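Local coordinates for peptidase M42 (Thaumarchaeota archaeon SCGC AB-539-E09, PDB 5DS0), which probably removes amino-terminal residues from peptides as a TET aminopeptidase of the M42 family, a twelve-subunit assembly of metal-dependent subunits, at residues M10-E15 with W162-S166; N27-K31 with G47-F51. One frame throughout, in Å; residues are numbered along the deposited sequence.

Contact 1: M10-E15 with W162-S166; sequences MKTLME and WSPFS. With GOL (glycerol), chain V.
Phe165 lays its ring against the last turns of helix 2-15, and three helix residues meet it in three different ways. Lys11 comes over one face: its CA lies 4.1 Å from the ring centroid of Phe165 and 24° off the normal, a CH-pi contact made by the helix backbone itself. Met10, modelled as selenomethionine, brings SE to 3.7 Å from Phe165 CZ at the far end of the ring, an oblique Met-aromatic contact. Along the CD1 rim, obliquely, Met14 touches with the base of its side chain, CG standing 3.6 Å from Phe165 CD1, before the bend at chi2 turns its selenium away. The ring reaches the helix because Phe165 holds CG anti to its own N (chi1 180°).

Glu15 adds the polar half. Its chain, extended beyond CG, delivers OE2 to the backbone N of Phe165 at 3.0 Å, a nearly straight bond (174°) to the anti lone pair, so a loop N-H is satisfied by a helix side chain. The other oxygen, OE1, lies 3.4 Å from Lys11 NZ, a weak salt bridge one turn back that may help hold the carboxylate in its setting. A glycerol, probably from the crystallisation liquor, weakly joins Ser163 N to the carbonyl O of Glu15, with its C3 over a face of the Trp162 ring.

The loop runs from strand 158-161 of the barrel to strand 166-168 of the mixed sheet. Arg100 of the second subunit binds Ser163 OG and Pro164 O, while Phe165 also rests on Ala174 of strand 173-176, and the side chains of Met10 and Met14 continue onto helix 179-197.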
loop_
_atom_site.group_PDB
_atom_site.type_symbol
_atom_site.label_atom_id
_atom_site.label_comp_id
_atom_site.label_asym_id
_atom_site.label_seq_id
_atom_site.Cartn_x
_atom_site.Cartn_y
_atom_site.Cartn_z
HETATM N N MSE C 10 33.811 38.695 14.562
HETATM C CA MSE C 10 32.902 37.842 13.796
HETATM C C MSE C 10 33.520 36.491 13.598
HETATM O O MSE C 10 32.926 35.496 13.937
HETATM C CB MSE C 10 32.486 38.465 12.461
HETATM C CG MSE C 10 31.188 37.821 12.002
HETATM SE SE MSE C 10 30.610 38.436 10.207
HETATM C CE MSE C 10 29.947 40.188 10.812
ATOM N N LYS C 11 34.724 36.445 13.047
ATOM C CA LYS C 11 35.417 35.178 12.798
ATOM C C LYS C 11 35.514 34.331 14.062
ATOM O O LYS C 11 35.218 33.150 14.061
ATOM C CB LYS C 11 36.820 35.454 12.235
ATOM C CG LYS C 11 37.635 34.228 11.884
ATOM C CD LYS C 11 38.920 34.644 11.195
ATOM C CE LYS C 11 39.486 33.556 10.295
ATOM N NZ LYS C 11 40.155 32.511 11.116
ATOM N N THR C 12 35.942 34.954 15.138
ATOM C CA THR C 12 36.175 34.249 16.375
ATOM C C THR C 12 34.898 33.665 16.955
ATOM O O THR C 12 34.902 32.539 17.458
ATOM C CB THR C 12 36.842 35.192 17.377
ATOM O OG1 THR C 12 38.096 35.585 16.830
ATOM C CG2 THR C 12 37.092 34.515 18.704
ATOM N N LEU C 13 33.823 34.439 16.893
ATOM C CA LEU C 13 32.503 33.970 17.311
ATOM C C LEU C 13 32.013 32.764 16.520
ATOM O O LEU C 13 31.653 31.748 17.098
ATOM C CB LEU C 13 31.456 35.075 17.144
ATOM C CG LEU C 13 31.468 36.226 18.143
ATOM C CD1 LEU C 13 30.497 37.299 17.674
ATOM C CD2 LEU C 13 31.102 35.735 19.523
HETATM N N MSE C 14 31.995 32.884 15.199
HETATM C CA MSE C 14 31.492 31.809 14.353
HETATM C C MSE C 14 32.360 30.576 14.437
HETATM O O MSE C 14 31.895 29.483 14.113
HETATM C CB MSE C 14 31.414 32.222 12.885
HETATM C CG MSE C 14 30.557 33.449 12.577
HETATM SE SE MSE C 14 28.943 33.618 13.698
HETATM C CE MSE C 14 28.927 35.578 13.851
ATOM N N GLU C 15 33.627 30.730 14.828
ATOM C CA GLU C 15 34.526 29.586 14.931
ATOM C C GLU C 15 34.618 29.009 16.341
ATOM O O GLU C 15 35.140 27.927 16.528
ATOM C CB GLU C 15 35.915 29.950 14.410
ATOM C CG GLU C 15 35.986 30.034 12.889
ATOM C CD GLU C 15 37.400 30.219 12.369
ATOM O OE1 GLU C 15 38.299 30.508 13.198
ATOM O OE2 GLU C 15 37.614 30.083 11.136
ATOM N N TRP C 162 32.275 21.222 12.684
ATOM C CA TRP C 162 33.535 21.834 12.295
ATOM C C TRP C 162 33.317 22.623 11.025
ATOM O O TRP C 162 32.953 22.048 10.002
ATOM C CB TRP C 162 34.589 20.761 12.054
ATOM C CG TRP C 162 35.934 21.345 11.785
ATOM C CD1 TRP C 162 36.863 21.742 12.721
ATOM C CD2 TRP C 162 36.503 21.620 10.507
ATOM N NE1 TRP C 162 37.965 22.245 12.090
ATOM C CE2 TRP C 162 37.775 22.179 10.733
ATOM C CE3 TRP C 162 36.063 21.444 9.189
ATOM C CZ2 TRP C 162 38.617 22.568 9.684
ATOM C CZ3 TRP C 162 36.898 21.823 8.145
ATOM C CH2 TRP C 162 38.162 22.381 8.401
ATOM N N SER C 163 33.538 23.933 11.084
ATOM C CA SER C 163 33.170 24.827 9.981
ATOM C C SER C 163 33.889 26.164 10.030
ATOM O O SER C 163 33.506 27.055 10.780
ATOM C CB SER C 163 31.668 25.071 10.015
ATOM O OG SER C 163 31.243 25.753 8.854
ATOM N N PRO C 164 34.941 26.320 9.232
ATOM C CA PRO C 164 35.722 27.556 9.270
ATOM C C PRO C 164 34.959 28.743 8.736
ATOM O O PRO C 164 34.094 28.606 7.870
ATOM C CB PRO C 164 36.900 27.276 8.346
ATOM C CG PRO C 164 36.918 25.809 8.134
ATOM C CD PRO C 164 35.514 25.332 8.307
ATOM N N PHE C 165 35.330 29.912 9.219
ATOM C CA PHE C 165 34.727 31.144 8.778
ATOM C C PHE C 165 35.538 31.778 7.647
ATOM O O PHE C 165 36.771 31.875 7.724
ATOM C CB PHE C 165 34.655 32.113 9.944
ATOM C CG PHE C 165 34.047 33.434 9.585
ATOM C CD1 PHE C 165 32.676 33.617 9.664
ATOM C CD2 PHE C 165 34.843 34.487 9.161
ATOM C CE1 PHE C 165 32.115 34.837 9.341
ATOM C CE2 PHE C 165 34.291 35.705 8.825
ATOM C CZ PHE C 165 32.927 35.884 8.920
ATOM N N SER C 166 34.840 32.216 6.606
ATOM C CA SER C 166 35.456 33.020 5.566
ATOM C C SER C 166 34.443 33.963 4.974
ATOM O O SER C 166 33.262 33.921 5.316
ATOM C CB SER C 166 36.051 32.132 4.488
ATOM O OG SER C 166 35.044 31.623 3.646
HETATM C C1 GOL V . 38.577 25.806 12.650
HETATM O O1 GOL V . 39.376 26.965 12.362
HETATM C C2 GOL V . 37.276 26.235 13.333
HETATM O O2 GOL V . 37.452 26.148 14.753
HETATM C C3 GOL V . 36.129 25.362 12.818
HETATM O O3 GOL V . 34.949 25.374 13.635
#

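Contact 2: N27-K31 with G47-F51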
loop_
_atom_site.group_PDB
_atom_site.type_symbol
_atom_site.label_atom_id
_atom_site.label_comp_id
_atom_site.label_asym_id
_atom_site.label_seq_id
_atom_site.Cartn_x
_atom_site.Cartn_y
_atom_site.Cartn_z
ATOM N N ASN C 27 30.832 33.064 25.341
ATOM C CA ASN C 27 30.468 34.199 26.166
ATOM C C ASN C 27 31.688 34.879 26.780
ATOM O O ASN C 27 31.649 36.055 27.102
ATOM C CB ASN C 27 29.415 33.771 27.194
ATOM C CG ASN C 27 28.015 33.770 26.595
ATOM O OD1 ASN C 27 27.847 33.896 25.384
ATOM N ND2 ASN C 27 27.005 33.631 27.435
ATOM N N ALA C 28 32.777 34.128 26.948
ATOM C CA ALA C 28 34.063 34.701 27.363
ATOM C C ALA C 28 34.580 35.655 26.292
ATOM O O ALA C 28 35.093 36.724 26.597
ATOM C CB ALA C 28 35.073 33.599 27.625
ATOM N N ILE C 29 34.445 35.250 25.042
ATOM C CA ILE C 29 34.855 36.081 23.912
ATOM C C ILE C 29 34.076 37.384 23.877
ATOM O O ILE C 29 34.630 38.443 23.566
ATOM C CB ILE C 29 34.659 35.326 22.578
ATOM C CG1 ILE C 29 35.740 34.249 22.431
ATOM C CG2 ILE C 29 34.710 36.274 21.394
ATOM C CD1 ILE C 29 35.301 33.056 21.622
ATOM N N CYS C 30 32.790 37.290 24.198
ATOM C CA CYS C 30 31.919 38.452 24.261
ATOM C C CYS C 30 32.331 39.386 25.391
ATOM O O CYS C 30 32.411 40.587 25.188
ATOM C CB CYS C 30 30.454 38.024 24.432
ATOM S SG CYS C 30 29.757 37.163 22.999
ATOM N N LYS C 31 32.594 38.841 26.572
ATOM C CA LYS C 31 33.014 39.670 27.706
ATOM C C LYS C 31 34.283 40.422 27.406
ATOM O O LYS C 31 34.403 41.591 27.751
ATOM C CB LYS C 31 33.237 38.836 28.964
ATOM C CG LYS C 31 31.947 38.405 29.622
ATOM C CD LYS C 31 32.205 37.724 30.963
ATOM C CE LYS C 31 32.175 36.218 30.805
ATOM N NZ LYS C 31 32.611 35.499 32.029
ATOM N N GLY C 47 24.202 30.974 32.441
ATOM C CA GLY C 47 25.375 31.320 31.651
ATOM C C GLY C 47 25.202 32.487 30.690
ATOM O O GLY C 47 26.136 32.814 29.968
ATOM N N SER C 48 24.022 33.110 30.653
ATOM C CA SER C 48 23.810 34.307 29.827
ATOM C C SER C 48 24.576 35.463 30.420
ATOM O O SER C 48 24.476 35.716 31.617
ATOM C CB SER C 48 22.338 34.719 29.766
ATOM O OG SER C 48 21.484 33.632 29.461
ATOM N N VAL C 49 25.357 36.150 29.594
ATOM C CA VAL C 49 25.966 37.407 30.024
ATOM C C VAL C 49 25.256 38.584 29.323
ATOM O O VAL C 49 24.870 38.506 28.157
ATOM C CB VAL C 49 27.515 37.496 29.859
ATOM C CG1 VAL C 49 28.312 36.236 30.246
ATOM C CG2 VAL C 49 27.837 37.804 28.435
ATOM N N THR C 50 25.112 39.671 30.067
ATOM C CA THR C 50 24.356 40.824 29.652
ATOM C C THR C 50 25.176 42.094 29.924
ATOM O O THR C 50 25.675 42.296 31.019
ATOM C CB THR C 50 23.016 40.890 30.426
ATOM O OG1 THR C 50 22.315 39.635 30.325
ATOM C CG2 THR C 50 22.129 42.019 29.902
ATOM N N PHE C 51 25.267 42.955 28.920
ATOM C CA PHE C 51 26.073 44.157 28.977
ATOM C C PHE C 51 25.182 45.368 29.051
ATOM O O PHE C 51 24.298 45.541 28.212
ATOM C CB PHE C 51 26.922 44.252 27.719
ATOM C CG PHE C 51 27.745 43.035 27.473
ATOM C CD1 PHE C 51 28.883 42.806 28.230
ATOM C CD2 PHE C 51 27.379 42.106 26.519
ATOM C CE1 PHE C 51 29.652 41.674 28.025
ATOM C CE2 PHE C 51 28.145 40.979 26.301
ATOM C CZ PHE C 51 29.284 40.761 27.052
#
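Gly47 offers its carbonyl O to the side-chain amide of Asn27, ND2 donating over 2.8 Å. The bond is bent, with 135° at the hydrogen, and the acceptor lies close to the amide plane of Asn27. The positive phi of Gly47 suits a glycine, since a side chain there would run into the preceding carbonyl. Ser48 turns its hydroxyl from the helix to Asp44 and Val212, and the chain then enters strand 49-53. Val49 points back at the helix, its CG1 meeting Lys31 CE at 3.9 Å, where the two side chains cross at about a right angle. This is alpha/beta packing: helix 24-34 covers one face of the mixed sheet, and the short helix and strand segments run 19° apart with axes 9.5 Å from each other. The strand is flanked in that sheet by strands 40-43 and 205-211, both antiparallel to it. The Asn27 amide has further partners, OD1 bonding to Thr67 OG1 and ND2 weakly to Ala210 O, so a leucine here would probably leave the Gly47 carbonyl and the Thr67 hydroxyl without their amide partner. Two residues beyond Val49, Phe51 directs its ring at the following turn of the helix. With CG anti to its carbonyl carbon (chi1 -54°), it places CZ 4.0 Å from Cys30 CB, while the backbone N of Lys31 sits at the ring edge.

How the contacts relate
Contact 1 and contact 2 illustrate how consecutive helices can fasten different parts of one chain, helix 2-15 a loop far along the sequence, helix 24-34 a nearby strand. Their centres are 18 Å apart, yet the helices touch directly, Thr12 CG2 lying 3.7 Å from Ile29 CD1 and Leu13 CD2 4.0 Å from Cys30 SG. Neither contact supplies a cobalt ligand. The side chain of Met14 is about 12 Å from a bound cobalt, that of Asn27 about 13 Å. In sequence, however, both have partners close to the metal site: Arg182, bonded to the Leu13 carbonyl, lies two residues beyond the ligand Asp180, and Thr67, the partner of Asn27, directly follows the ligand His66.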